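Beta-fructofuranosidase (Bifidobacterium adolescentis, PDB 6NOB) probably hydrolyses terminal non-reducing beta-D-fructofuranoside residues in sugars such as sucrose, as a family 32 glycoside hydrolase. Local coordinates at residues Leu85-Val90 with Val164-Val169; His162-Ser165 with Trp171-Leu174. All blocks are in the same frame, centred on the assembly; numbering follows the deposited sequence.

Contact 1: residues Leu85-Val90 with Val164-Val169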
loop_
_atom_site.group_PDB
_atom_site.type_symbol
_atom_site.label_atom_id
_atom_site.label_comp_id
_atom_site.label_asym_id
_atom_site.label_seq_id
_atom_site.Cartn_x
_atom_site.Cartn_y
_atom_site.Cartn_z
ATOM N N LEU A 85 -15.270 9.542 17.587
ATOM C CA LEU A 85 -14.850 8.359 16.843
ATOM C C LEU A 85 -13.438 8.511 16.291
ATOM O O LEU A 85 -12.685 7.532 16.233
ATOM C CB LEU A 85 -15.846 8.091 15.715
ATOM C CG LEU A 85 -15.833 6.736 15.013
ATOM C CD1 LEU A 85 -15.779 5.607 16.026
ATOM C CD2 LEU A 85 -17.064 6.613 14.132
ATOM N N LEU A 86 -13.057 9.731 15.898
ATOM C CA LEU A 86 -11.726 9.959 15.345
ATOM C C LEU A 86 -10.629 9.675 16.362
ATOM O O LEU A 86 -9.513 9.299 15.984
ATOM C CB LEU A 86 -11.605 11.399 14.854
ATOM C CG LEU A 86 -12.013 11.713 13.422
ATOM C CD1 LEU A 86 -11.831 13.200 13.183
ATOM C CD2 LEU A 86 -11.195 10.899 12.434
ATOM N N ASP A 87 -10.915 9.867 17.649
ATOM C CA ASP A 87 -9.918 9.653 18.689
ATOM C C ASP A 87 -9.994 8.262 19.299
ATOM O O ASP A 87 -8.955 7.688 19.647
ATOM C CB ASP A 87 -10.075 10.701 19.794
ATOM C CG ASP A 87 -9.863 12.116 19.289
ATOM O OD1 ASP A 87 -8.888 12.345 18.540
ATOM O OD2 ASP A 87 -10.674 12.999 19.643
ATOM N N ASN A 88 -11.196 7.707 19.440
ATOM C CA ASN A 88 -11.346 6.388 20.037
ATOM C C ASN A 88 -11.292 5.270 19.014
ATOM O O ASN A 88 -10.786 4.185 19.320
ATOM C CB ASN A 88 -12.664 6.303 20.805
ATOM C CG ASN A 88 -12.714 7.260 21.962
ATOM O OD1 ASN A 88 -12.030 7.068 22.966
ATOM N ND2 ASN A 88 -13.524 8.305 21.833
ATOM N N GLY A 89 -11.805 5.508 17.812
ATOM C CA GLY A 89 -11.829 4.488 16.785
ATOM C C GLY A 89 -12.850 3.401 17.078
ATOM O O GLY A 89 -13.584 3.430 18.065
ATOM N N VAL A 90 -12.885 2.420 16.179
ATOM C CA VAL A 90 -13.781 1.277 16.314
ATOM C C VAL A 90 -13.120 0.233 17.203
ATOM O O VAL A 90 -11.913 0.297 17.465
ATOM C CB VAL A 90 -14.141 0.680 14.939
ATOM C CG1 VAL A 90 -14.854 1.713 14.075
ATOM C CG2 VAL A 90 -12.896 0.150 14.242
ATOM N N VAL A 164 -6.529 6.466 11.076
ATOM C CA VAL A 164 -6.115 7.842 11.312
ATOM C C VAL A 164 -4.983 7.851 12.333
ATOM O O VAL A 164 -4.865 6.943 13.162
ATOM C CB VAL A 164 -7.309 8.707 11.777
ATOM C CG1 VAL A 164 -7.625 8.460 13.250
ATOM C CG2 VAL A 164 -7.046 10.171 11.502
ATOM N N SER A 165 -4.135 8.877 12.263
ATOM C CA SER A 165 -2.950 8.911 13.109
ATOM C C SER A 165 -2.512 10.350 13.329
ATOM O O SER A 165 -2.734 11.221 12.484
ATOM C CB SER A 165 -1.798 8.109 12.489
ATOM O OG SER A 165 -0.542 8.458 13.048
ATOM N N ARG A 166 -1.870 10.580 14.473
ATOM C CA ARG A 166 -1.279 11.870 14.792
ATOM C C ARG A 166 0.231 11.899 14.598
ATOM O O ARG A 166 0.830 12.974 14.715
ATOM C CB ARG A 166 -1.606 12.262 16.240
ATOM C CG ARG A 166 -3.090 12.435 16.535
ATOM C CD ARG A 166 -3.305 13.039 17.919
ATOM N NE ARG A 166 -4.678 13.494 18.132
ATOM C CZ ARG A 166 -5.198 14.594 17.595
ATOM N NH1 ARG A 166 -4.463 15.369 16.809
ATOM N NH2 ARG A 166 -6.458 14.924 17.848
ATOM N N ASP A 167 0.869 10.756 14.315
ATOM C CA ASP A 167 2.322 10.730 14.206
ATOM C C ASP A 167 2.834 9.862 13.061
ATOM O O ASP A 167 4.048 9.637 12.979
ATOM C CB ASP A 167 2.946 10.261 15.532
ATOM C CG ASP A 167 2.522 8.851 15.922
ATOM O OD1 ASP A 167 1.813 8.182 15.139
ATOM O OD2 ASP A 167 2.903 8.409 17.028
ATOM N N LEU A 168 1.951 9.358 12.192
ATOM C CA LEU A 168 2.300 8.492 11.066
ATOM C C LEU A 168 2.869 7.146 11.509
ATOM O O LEU A 168 3.291 6.345 10.667
ATOM C CB LEU A 168 3.297 9.182 10.128
ATOM C CG LEU A 168 2.784 10.335 9.272
ATOM C CD1 LEU A 168 3.945 11.187 8.786
ATOM C CD2 LEU A 168 1.970 9.800 8.103
ATOM N N VAL A 169 2.879 6.886 12.816
ATOM C CA VAL A 169 3.427 5.651 13.376
ATOM C C VAL A 169 2.344 4.824 14.060
ATOM O O VAL A 169 2.198 3.628 13.780
ATOM C CB VAL A 169 4.589 5.949 14.350
ATOM C CG1 VAL A 169 5.022 4.679 15.062
ATOM C CG2 VAL A 169 5.757 6.581 13.604
#

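Contact 2: residues His162-Ser165 with Trp171-Leu174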
loop_
_atom_site.group_PDB
_atom_site.type_symbol
_atom_site.label_atom_id
_atom_site.label_comp_id
_atom_site.label_asym_id
_atom_site.label_seq_id
_atom_site.Cartn_x
_atom_site.Cartn_y
_atom_site.Cartn_z
ATOM N N HIS A 162 -9.965 2.316 6.540
ATOM C CA HIS A 162 -9.672 3.677 6.973
ATOM C C HIS A 162 -9.041 3.668 8.356
ATOM O O HIS A 162 -9.553 3.021 9.275
ATOM C CB HIS A 162 -10.950 4.528 6.972
ATOM C CG HIS A 162 -10.706 5.995 7.148
ATOM N ND1 HIS A 162 -11.716 6.886 7.443
ATOM C CD2 HIS A 162 -9.569 6.728 7.074
ATOM C CE1 HIS A 162 -11.213 8.103 7.540
ATOM N NE2 HIS A 162 -9.912 8.034 7.321
ATOM N N ALA A 163 -7.932 4.395 8.496
ATOM C CA ALA A 163 -7.246 4.559 9.769
ATOM C C ALA A 163 -6.692 5.974 9.850
ATOM O O ALA A 163 -6.413 6.607 8.828
ATOM C CB ALA A 163 -6.114 3.536 9.948
ATOM N N VAL A 164 -6.529 6.466 11.076
ATOM C CA VAL A 164 -6.115 7.842 11.312
ATOM C C VAL A 164 -4.983 7.851 12.333
ATOM O O VAL A 164 -4.865 6.943 13.162
ATOM C CB VAL A 164 -7.309 8.707 11.777
ATOM C CG1 VAL A 164 -7.625 8.460 13.250
ATOM C CG2 VAL A 164 -7.046 10.171 11.502
ATOM N N SER A 165 -4.135 8.877 12.263
ATOM C CA SER A 165 -2.950 8.911 13.109
ATOM C C SER A 165 -2.512 10.350 13.329
ATOM O O SER A 165 -2.734 11.221 12.484
ATOM C CB SER A 165 -1.798 8.109 12.489
ATOM O OG SER A 165 -0.542 8.458 13.048
ATOM N N TRP A 171 -1.647 4.041 14.807
ATOM C CA TRP A 171 -2.855 4.157 14.002
ATOM C C TRP A 171 -4.095 3.804 14.811
ATOM O O TRP A 171 -4.083 2.871 15.619
ATOM C CB TRP A 171 -2.749 3.269 12.759
ATOM C CG TRP A 171 -1.666 3.759 11.865
ATOM C CD1 TRP A 171 -0.370 3.329 11.828
ATOM C CD2 TRP A 171 -1.764 4.820 10.911
ATOM N NE1 TRP A 171 0.338 4.044 10.893
ATOM C CE2 TRP A 171 -0.495 4.966 10.316
ATOM C CE3 TRP A 171 -2.808 5.649 10.489
ATOM C CZ2 TRP A 171 -0.239 5.912 9.326
ATOM C CZ3 TRP A 171 -2.551 6.590 9.509
ATOM C CH2 TRP A 171 -1.278 6.713 8.937
ATOM N N THR A 172 -5.160 4.570 14.584
ATOM C CA THR A 172 -6.469 4.341 15.178
ATOM C C THR A 172 -7.432 3.908 14.080
ATOM O O THR A 172 -7.569 4.599 13.065
ATOM C CB THR A 172 -6.983 5.608 15.871
ATOM O OG1 THR A 172 -6.168 5.899 17.014
ATOM C CG2 THR A 172 -8.424 5.430 16.314
ATOM N N HIS A 173 -8.092 2.768 14.283
ATOM C CA HIS A 173 -8.941 2.179 13.252
ATOM C C HIS A 173 -10.294 2.873 13.183
ATOM O O HIS A 173 -10.916 3.156 14.210
ATOM C CB HIS A 173 -9.146 0.691 13.519
ATOM C CG HIS A 173 -7.902 -0.128 13.375
ATOM N ND1 HIS A 173 -7.406 -0.521 12.151
ATOM C CD2 HIS A 173 -7.058 -0.636 14.304
ATOM C CE1 HIS A 173 -6.308 -1.234 12.331
ATOM N NE2 HIS A 173 -6.076 -1.321 13.629
ATOM N N LEU A 174 -10.763 3.117 11.959
ATOM C CA LEU A 174 -12.026 3.800 11.700
ATOM C C LEU A 174 -12.979 2.862 10.960
ATOM O O LEU A 174 -12.562 1.773 10.549
ATOM C CB LEU A 174 -11.762 5.080 10.904
ATOM C CG LEU A 174 -11.073 6.179 11.716
ATOM C CD1 LEU A 174 -10.866 7.423 10.872
ATOM C CD2 LEU A 174 -11.876 6.497 12.974
HETATM O O HOH W 1 -8.362 0.498 9.664
#

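Contact 1: residues Leu85-Val90 with Val164-Val169
Leu-86 and Val-164 meet where a single-turn helix, residues 85-88, lies against the end of strand 159-165, which belongs to a blade of the beta-propeller expected of a family 32 hydrolase. The apolar part of the contact is small. Val-164 places CG1 between its backbone N and carbonyl carbon (chi1 78°), which brings this methyl up to the carbonyl O of Leu-86, with CG1 and O 3.4 Å apart. Its other branch lies near the leucine tip, CG2 of Val-164 being 4.3 Å from CD2 of Leu-86. A compact branched residue suits the strand side, while the longer leucine can reach from the helix; both also rest on Arg-141 of strand 141-149.

The charged part lies at the exposed edge. The extended chain of Arg-166 carries NH2 to 3.6 Å from OD1 of Asp-87, a long salt bridge whose carboxylate and guanidinium planes are 24° apart. Asp-87 OD1 has its main partner in Arg-141, so one acidic oxygen lies near two arginines and would offset the charge of their neighbouring NH2 groups; the bridge to Arg-166 is the looser of the pair.

Backbone geometry shapes both segments. Gly-89 leaves the helix with positive phi, a conformation that glycine adopts easily, and its N still bonds to O of Leu-85. After the strand, Ser-165 OG takes the backbone N of Asp-167 at 3.0 Å in an ST turn and, more weakly, that of Leu-168. Short polar side chains suit this bend because they can substitute for backbone acceptors. Asp-167 adds an Asx turn: its OD1 receives Val-169 N at 2.9 Å from well above the carboxylate plane, while OD2 bonds to His-170 ND1.

Contact 2: residues His162-Ser165 with Trp171-Leu174
Leu-174 reaches the ring of His-162 across an antiparallel beta hairpin, strands 159-165 and 172-173, through its second torsion: with chi2 at -179°, CD1 continues the line of the side chain and settles over one ring face. His-162 meets it by holding CG anti to its own backbone N (chi1 -169°), and the two side chains run alongside one another. The resulting CH-pi contact puts CD1 of Leu-174 3.4 Å from CE1 of His-162, displaced toward the ring's rim. The histidine combines a flat surface for the methyl with a polar edge, where NE2 bonds to His-143.

The hairpin is consistent with two adjacent strands of a beta-propeller blade, as expected for a family 32 hydrolase. Val-164 and Thr-172 make its hydrogen-bonded pair: Thr-172 N reaches Val-164 O at 2.8 Å in an almost straight bond, and Val-164 N returns to Thr-172 O at 2.9 Å in the carbonyl plane. Both are beta-branched, well suited to extended backbone, and they lie side by side on one face of the sheet. Ala-163 and His-173 form the non-hydrogen-bonded pair on the other face, where the small alanine touches both Phe-122 and Trp-171.

Toward the turn, the indole of Trp-171 receives CB of Ser-165 over its six-membered ring, a second CH-pi contact with CB 3.3 Å from CE3. The serine OG, meanwhile, serves the turn by accepting Asp-167 N. Phe-122 meets the indole edge-to-face.

At the opposite end of the pairing, His-162 O is gripped by two donors. Leu-174 N approaches at 2.9 Å, tilted from the carbonyl plane; a water donates to the same oxygen and lies in the ring plane of His-173, 2.9 Å from its ND1.

Contacts 1 and 2 share Val-164 and Ser-165, and their centres are only about 4 Å apart, yet they differ in character. Contact 2 is buried and joins neighbouring strands of one sheet, through backbone hydrogen bonds and methyl or methylene groups over aromatic faces. Contact 1 is partly exposed and joins that sheet to a short helix distant in sequence, relying on sparse apolar touching and a loose charge pair. The two also meet directly: Val-90 N probably bonds to His-173 O at 2.9 Å, and Leu-85 O packs on Leu-174 CD2. Segment 85-90 thus borders both hairpin strands, 159-165 and 172-173.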